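Local coordinates for nonsense-mediated mRNA decay protein 2 (Saccharomyces cerevisiae, PDB 4LUN) that takes part in nonsense-mediated decay of mRNAs carrying premature stop codons and interacts through its C-terminus with the helicase UPF1, this piece being its N-terminal MIF4G domain, at residues F195-K209 against I288-F302. Residues are numbered along the deposited sequence; the frame is centred on the assembly and turned at random.
Sequences FKLGFTTTIATAFIK and IFIRFKTSAITLGEF
Arg291 of helix 277-303 stacks on Phe199 near the N-terminal end of helix 201-209 in the all-helical, HEAT-repeat-like MIF4G domain; helix 201-209 and the C-terminal helix segment 288-302 run nearly parallel, 25° apart, their axes 9.7 Å at closest approach. The bent Arg291 side chain lays its guanidinium flat over one face of the Phe199 ring, a cation-pi stack with centres 3.9 Å apart. Its NE and NH2 both grip Leu197 O side-on, at 2.8 and 2.9 Å, with that oxygen close to the guanidinium plane; the two bonds and the stack together fix the group's rotation.

Beside this polar grip, Phe292 turns its edge to the face of Phe195, planes at 78°, and its CE2 comes 3.3 Å from Gly198 CA, where the absence of a side chain lets the ring sit against the backbone. Leu253 and Arg249 of helix 231-271 also touch Phe292.

Hydroxyls meet midway: Ser295 OG lies 2.8 Å from Thr201 OG1, which itself donates to Gly198 O, and a water bridges Ser295 OG and Thr205 OG1. Farther along, the contact turns apolar, with Thr205 CG2 against Thr298 CG2 and Leu299 CG. Ile208 has CG1 between its backbone N and carbonyl carbon (chi1 66°), which carries the chain along the Phe302 ring; CB sits over the ring centre in a CH-pi contact, while CD1 reaches Phe302 CG at 3.6 Å.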
loop_
_atom_site.group_PDB
_atom_site.type_symbol
_atom_site.label_atom_id
_atom_site.label_comp_id
_atom_site.label_asym_id
_atom_site.label_seq_id
_atom_site.Cartn_x
_atom_site.Cartn_y
_atom_site.Cartn_z
ATOM N N PHE A 195 10.096 12.112 4.789
ATOM C CA PHE A 195 10.859 10.945 5.220
ATOM C C PHE A 195 11.576 11.161 6.532
ATOM O O PHE A 195 11.651 10.251 7.356
ATOM C CB PHE A 195 11.881 10.537 4.163
ATOM C CG PHE A 195 12.952 9.616 4.686
ATOM C CD1 PHE A 195 12.714 8.253 4.794
ATOM C CD2 PHE A 195 14.207 10.105 5.032
ATOM C CE1 PHE A 195 13.694 7.399 5.280
ATOM C CE2 PHE A 195 15.205 9.249 5.518
ATOM C CZ PHE A 195 14.946 7.898 5.641
ATOM N N LYS A 196 12.098 12.366 6.737
ATOM C CA LYS A 196 12.931 12.610 7.912
ATOM C C LYS A 196 12.196 12.482 9.247
ATOM O O LYS A 196 12.849 12.321 10.289
ATOM C CB LYS A 196 13.705 13.936 7.789
ATOM C CG LYS A 196 14.815 13.866 6.742
ATOM C CD LYS A 196 15.839 14.982 6.907
ATOM C CE LYS A 196 15.218 16.360 6.739
ATOM N NZ LYS A 196 16.249 17.434 6.906
ATOM N N LEU A 197 10.855 12.516 9.211
ATOM C CA LEU A 197 10.034 12.346 10.422
ATOM C C LEU A 197 9.874 10.886 10.833
ATOM O O LEU A 197 9.529 10.608 11.979
ATOM C CB LEU A 197 8.667 13.053 10.319
ATOM C CG LEU A 197 8.758 14.579 10.246
ATOM C CD1 LEU A 197 7.362 15.182 10.214
ATOM C CD2 LEU A 197 9.568 15.138 11.421
ATOM N N GLY A 198 10.146 9.957 9.918
ATOM C CA GLY A 198 10.175 8.539 10.262
ATOM C C GLY A 198 8.865 7.777 10.134
ATOM O O GLY A 198 8.835 6.561 10.325
ATOM N N PHE A 199 7.773 8.467 9.825
ATOM C CA PHE A 199 6.500 7.764 9.671
ATOM C C PHE A 199 6.471 6.826 8.452
ATOM O O PHE A 199 5.808 5.772 8.474
ATOM C CB PHE A 199 5.325 8.757 9.608
ATOM C CG PHE A 199 5.159 9.591 10.853
ATOM C CD1 PHE A 199 4.653 9.031 12.011
ATOM C CD2 PHE A 199 5.492 10.938 10.856
ATOM C CE1 PHE A 199 4.490 9.796 13.157
ATOM C CE2 PHE A 199 5.331 11.712 12.012
ATOM C CZ PHE A 199 4.836 11.130 13.156
ATOM N N THR A 200 7.163 7.184 7.372
ATOM C CA THR A 200 7.084 6.316 6.194
ATOM C C THR A 200 7.901 5.046 6.351
ATOM O O THR A 200 7.717 4.104 5.580
ATOM C CB THR A 200 7.494 7.007 4.879
ATOM O OG1 THR A 200 8.900 7.244 4.881
ATOM C CG2 THR A 200 6.735 8.316 4.703
ATOM N N THR A 201 8.800 5.001 7.331
ATOM C CA THR A 201 9.571 3.774 7.546
ATOM C C THR A 201 8.618 2.637 7.916
ATOM O O THR A 201 8.903 1.471 7.632
ATOM C CB THR A 201 10.678 3.911 8.622
ATOM O OG1 THR A 201 10.087 4.244 9.878
ATOM C CG2 THR A 201 11.725 4.957 8.247
ATOM N N THR A 202 7.492 2.961 8.543
ATOM C CA THR A 202 6.515 1.927 8.882
ATOM C C THR A 202 5.727 1.393 7.679
ATOM O O THR A 202 5.167 0.295 7.733
ATOM C CB THR A 202 5.558 2.360 10.014
ATOM O OG1 THR A 202 4.581 3.284 9.506
ATOM C CG2 THR A 202 6.346 3.002 11.148
ATOM N N ILE A 203 5.670 2.152 6.587
ATOM C CA ILE A 203 5.084 1.625 5.351
ATOM C C ILE A 203 6.020 0.531 4.827
ATOM O O ILE A 203 5.589 -0.540 4.380
ATOM C CB ILE A 203 4.953 2.727 4.276
ATOM C CG1 ILE A 203 4.022 3.841 4.726
ATOM C CG2 ILE A 203 4.433 2.148 2.967
ATOM C CD1 ILE A 203 4.087 5.058 3.791
ATOM N N ALA A 204 7.318 0.806 4.899
ATOM C CA ALA A 204 8.310 -0.123 4.370
ATOM C C ALA A 204 8.282 -1.427 5.153
ATOM O O ALA A 204 8.299 -2.505 4.558
ATOM C CB ALA A 204 9.682 0.487 4.441
ATOM N N THR A 205 8.244 -1.329 6.481
ATOM C CA THR A 205 8.255 -2.540 7.305
ATOM C C THR A 205 6.955 -3.324 7.183
ATOM O O THR A 205 6.959 -4.554 7.148
ATOM C CB THR A 205 8.578 -2.248 8.790
ATOM O OG1 THR A 205 7.627 -1.320 9.322
ATOM C CG2 THR A 205 9.934 -1.630 8.893
ATOM N N ALA A 206 5.837 -2.616 7.108
ATOM C CA ALA A 206 4.554 -3.286 6.936
ATOM C C ALA A 206 4.510 -4.017 5.611
ATOM O O ALA A 206 3.917 -5.090 5.508
ATOM C CB ALA A 206 3.398 -2.290 7.024
ATOM N N PHE A 207 5.118 -3.425 4.586
ATOM C CA PHE A 207 5.046 -4.012 3.252
ATOM C C PHE A 207 5.883 -5.280 3.142
ATOM O O PHE A 207 5.431 -6.286 2.596
ATOM C CB PHE A 207 5.461 -2.996 2.179
ATOM C CG PHE A 207 5.173 -3.453 0.770
ATOM C CD1 PHE A 207 3.883 -3.415 0.262
ATOM C CD2 PHE A 207 6.191 -3.913 -0.040
ATOM C CE1 PHE A 207 3.614 -3.834 -1.031
ATOM C CE2 PHE A 207 5.937 -4.333 -1.336
ATOM C CZ PHE A 207 4.641 -4.296 -1.833
ATOM N N ILE A 208 7.094 -5.255 3.679
ATOM C CA ILE A 208 7.946 -6.438 3.580
ATOM C C ILE A 208 7.390 -7.595 4.405
ATOM O O ILE A 208 7.553 -8.748 4.026
ATOM C CB ILE A 208 9.415 -6.166 3.992
ATOM C CG1 ILE A 208 9.535 -5.830 5.487
ATOM C CG2 ILE A 208 10.029 -5.076 3.113
ATOM C CD1 ILE A 208 10.951 -5.486 5.903
ATOM N N LYS A 209 6.733 -7.294 5.522
ATOM C CA LYS A 209 6.197 -8.356 6.377
ATOM C C LYS A 209 5.063 -9.098 5.691
ATOM O O LYS A 209 4.940 -10.315 5.817
ATOM C CB LYS A 209 5.690 -7.788 7.707
ATOM C CG LYS A 209 6.773 -7.415 8.702
ATOM C CD LYS A 209 6.156 -6.614 9.855
ATOM C CE LYS A 209 7.208 -6.133 10.833
ATOM N NZ LYS A 209 6.656 -5.101 11.760
ATOM N N ILE A 288 11.179 10.653 17.294
ATOM C CA ILE A 288 11.660 10.456 15.929
ATOM C C ILE A 288 12.743 9.393 15.947
ATOM O O ILE A 288 12.776 8.512 15.087
ATOM C CB ILE A 288 12.250 11.743 15.347
ATOM C CG1 ILE A 288 11.258 12.899 15.508
ATOM C CG2 ILE A 288 12.608 11.546 13.895
ATOM C CD1 ILE A 288 11.822 14.245 15.087
ATOM N N PHE A 289 13.655 9.488 16.914
ATOM C CA PHE A 289 14.704 8.477 17.042
ATOM C C PHE A 289 14.091 7.100 17.229
ATOM O O PHE A 289 14.524 6.133 16.604
ATOM C CB PHE A 289 15.612 8.783 18.234
ATOM C CG PHE A 289 16.538 7.643 18.599
ATOM C CD1 PHE A 289 17.568 7.274 17.756
ATOM C CD2 PHE A 289 16.378 6.948 19.787
ATOM C CE1 PHE A 289 18.415 6.229 18.083
ATOM C CE2 PHE A 289 17.236 5.896 20.112
ATOM C CZ PHE A 289 18.253 5.553 19.261
ATOM N N ILE A 290 13.086 7.009 18.100
ATOM C CA ILE A 290 12.475 5.708 18.364
ATOM C C ILE A 290 11.821 5.130 17.099
ATOM O O ILE A 290 11.898 3.928 16.859
ATOM C CB ILE A 290 11.467 5.755 19.554
ATOM C CG1 ILE A 290 12.195 6.059 20.868
ATOM C CG2 ILE A 290 10.671 4.451 19.649
ATOM C CD1 ILE A 290 13.378 5.158 21.149
ATOM N N ARG A 291 11.186 5.973 16.286
ATOM C CA ARG A 291 10.618 5.486 15.030
ATOM C C ARG A 291 11.699 4.912 14.110
ATOM O O ARG A 291 11.545 3.829 13.542
ATOM C CB ARG A 291 9.847 6.601 14.307
ATOM C CG ARG A 291 8.447 6.829 14.873
ATOM C CD ARG A 291 7.590 7.671 13.930
ATOM N NE ARG A 291 8.074 9.045 13.831
ATOM C CZ ARG A 291 7.766 10.012 14.690
ATOM N NH1 ARG A 291 6.971 9.763 15.723
ATOM N NH2 ARG A 291 8.244 11.234 14.508
ATOM N N PHE A 292 12.808 5.628 13.982
ATOM C CA PHE A 292 13.889 5.153 13.126
ATOM C C PHE A 292 14.575 3.903 13.661
ATOM O O PHE A 292 14.916 3.014 12.888
ATOM C CB PHE A 292 14.898 6.272 12.851
ATOM C CG PHE A 292 14.486 7.149 11.716
ATOM C CD1 PHE A 292 14.726 6.739 10.409
ATOM C CD2 PHE A 292 13.811 8.339 11.940
ATOM C CE1 PHE A 292 14.316 7.524 9.335
ATOM C CE2 PHE A 292 13.397 9.129 10.871
ATOM C CZ PHE A 292 13.658 8.720 9.567
ATOM N N LYS A 293 14.771 3.838 14.972
ATOM C CA LYS A 293 15.441 2.686 15.567
ATOM C C LYS A 293 14.587 1.427 15.415
ATOM O O LYS A 293 15.090 0.368 15.032
ATOM C CB LYS A 293 15.748 2.934 17.053
ATOM C CG LYS A 293 16.387 1.713 17.728
ATOM C CD LYS A 293 16.915 2.051 19.111
ATOM C CE LYS A 293 17.461 0.798 19.801
ATOM N NZ LYS A 293 18.021 1.149 21.134
ATOM N N THR A 294 13.303 1.546 15.725
ATOM C CA THR A 294 12.380 0.416 15.621
ATOM C C THR A 294 12.371 -0.117 14.197
ATOM O O THR A 294 12.433 -1.327 13.964
ATOM C CB THR A 294 10.960 0.833 16.001
ATOM O OG1 THR A 294 10.959 1.302 17.352
ATOM C CG2 THR A 294 10.006 -0.342 15.881
ATOM N N SER A 295 12.307 0.797 13.236
ATOM C CA SER A 295 12.289 0.394 11.833
ATOM C C SER A 295 13.632 -0.148 11.352
ATOM O O SER A 295 13.677 -1.120 10.599
ATOM C CB SER A 295 11.847 1.561 10.960
ATOM O OG SER A 295 10.486 1.850 11.203
ATOM N N ALA A 296 14.726 0.486 11.773
ATOM C CA ALA A 296 16.068 -0.020 11.487
ATOM C C ALA A 296 16.217 -1.478 11.932
ATOM O O ALA A 296 16.757 -2.308 11.200
ATOM C CB ALA A 296 17.110 0.844 12.167
ATOM N N ILE A 297 15.715 -1.787 13.120
ATOM C CA ILE A 297 15.872 -3.128 13.675
ATOM C C ILE A 297 15.075 -4.140 12.859
ATOM O O ILE A 297 15.577 -5.210 12.508
ATOM C CB ILE A 297 15.479 -3.161 15.167
ATOM C CG1 ILE A 297 16.581 -2.482 15.997
ATOM C CG2 ILE A 297 15.243 -4.597 15.632
ATOM C CD1 ILE A 297 16.216 -2.274 17.429
ATOM N N THR A 298 13.845 -3.775 12.526
ATOM C CA THR A 298 12.970 -4.643 11.749
ATOM C C THR A 298 13.528 -4.879 10.350
ATOM O O THR A 298 13.545 -6.016 9.848
ATOM C CB THR A 298 11.567 -4.033 11.658
ATOM O OG1 THR A 298 10.991 -3.970 12.975
ATOM C CG2 THR A 298 10.664 -4.871 10.749
ATOM N N LEU A 299 13.983 -3.805 9.707
ATOM C CA LEU A 299 14.529 -3.933 8.352
ATOM C C LEU A 299 15.784 -4.786 8.378
ATOM O O LEU A 299 15.996 -5.638 7.505
ATOM C CB LEU A 299 14.818 -2.558 7.743
ATOM C CG LEU A 299 13.566 -1.749 7.402
ATOM C CD1 LEU A 299 13.886 -0.263 7.227
ATOM C CD2 LEU A 299 12.893 -2.304 6.159
ATOM N N GLY A 300 16.619 -4.559 9.389
ATOM C CA GLY A 300 17.841 -5.324 9.529
ATOM C C GLY A 300 17.580 -6.796 9.759
ATOM O O GLY A 300 18.257 -7.639 9.175
ATOM N N GLU A 301 16.612 -7.110 10.608
ATOM C CA GLU A 301 16.258 -8.503 10.864
ATOM C C GLU A 301 15.790 -9.187 9.584
ATOM O O GLU A 301 16.253 -10.277 9.254
ATOM C CB GLU A 301 15.162 -8.601 11.924
ATOM C CG GLU A 301 15.657 -8.403 13.356
ATOM C CD GLU A 301 14.530 -8.323 14.374
ATOM O OE1 GLU A 301 14.830 -8.319 15.589
ATOM O OE2 GLU A 301 13.348 -8.258 13.965
ATOM N N PHE A 302 14.886 -8.531 8.865
ATOM C CA PHE A 302 14.298 -9.108 7.658
ATOM C C PHE A 302 15.353 -9.395 6.596
ATOM O O PHE A 302 15.400 -10.494 6.024
ATOM C CB PHE A 302 13.215 -8.183 7.085
ATOM C CG PHE A 302 12.452 -8.791 5.939
ATOM C CD1 PHE A 302 11.250 -9.446 6.165
ATOM C CD2 PHE A 302 12.941 -8.722 4.648
ATOM C CE1 PHE A 302 10.548 -10.011 5.112
ATOM C CE2 PHE A 302 12.242 -9.288 3.595
ATOM C CZ PHE A 302 11.052 -9.934 3.833
HETATM O O HOH W 1 8.632 -0.140 11.691
#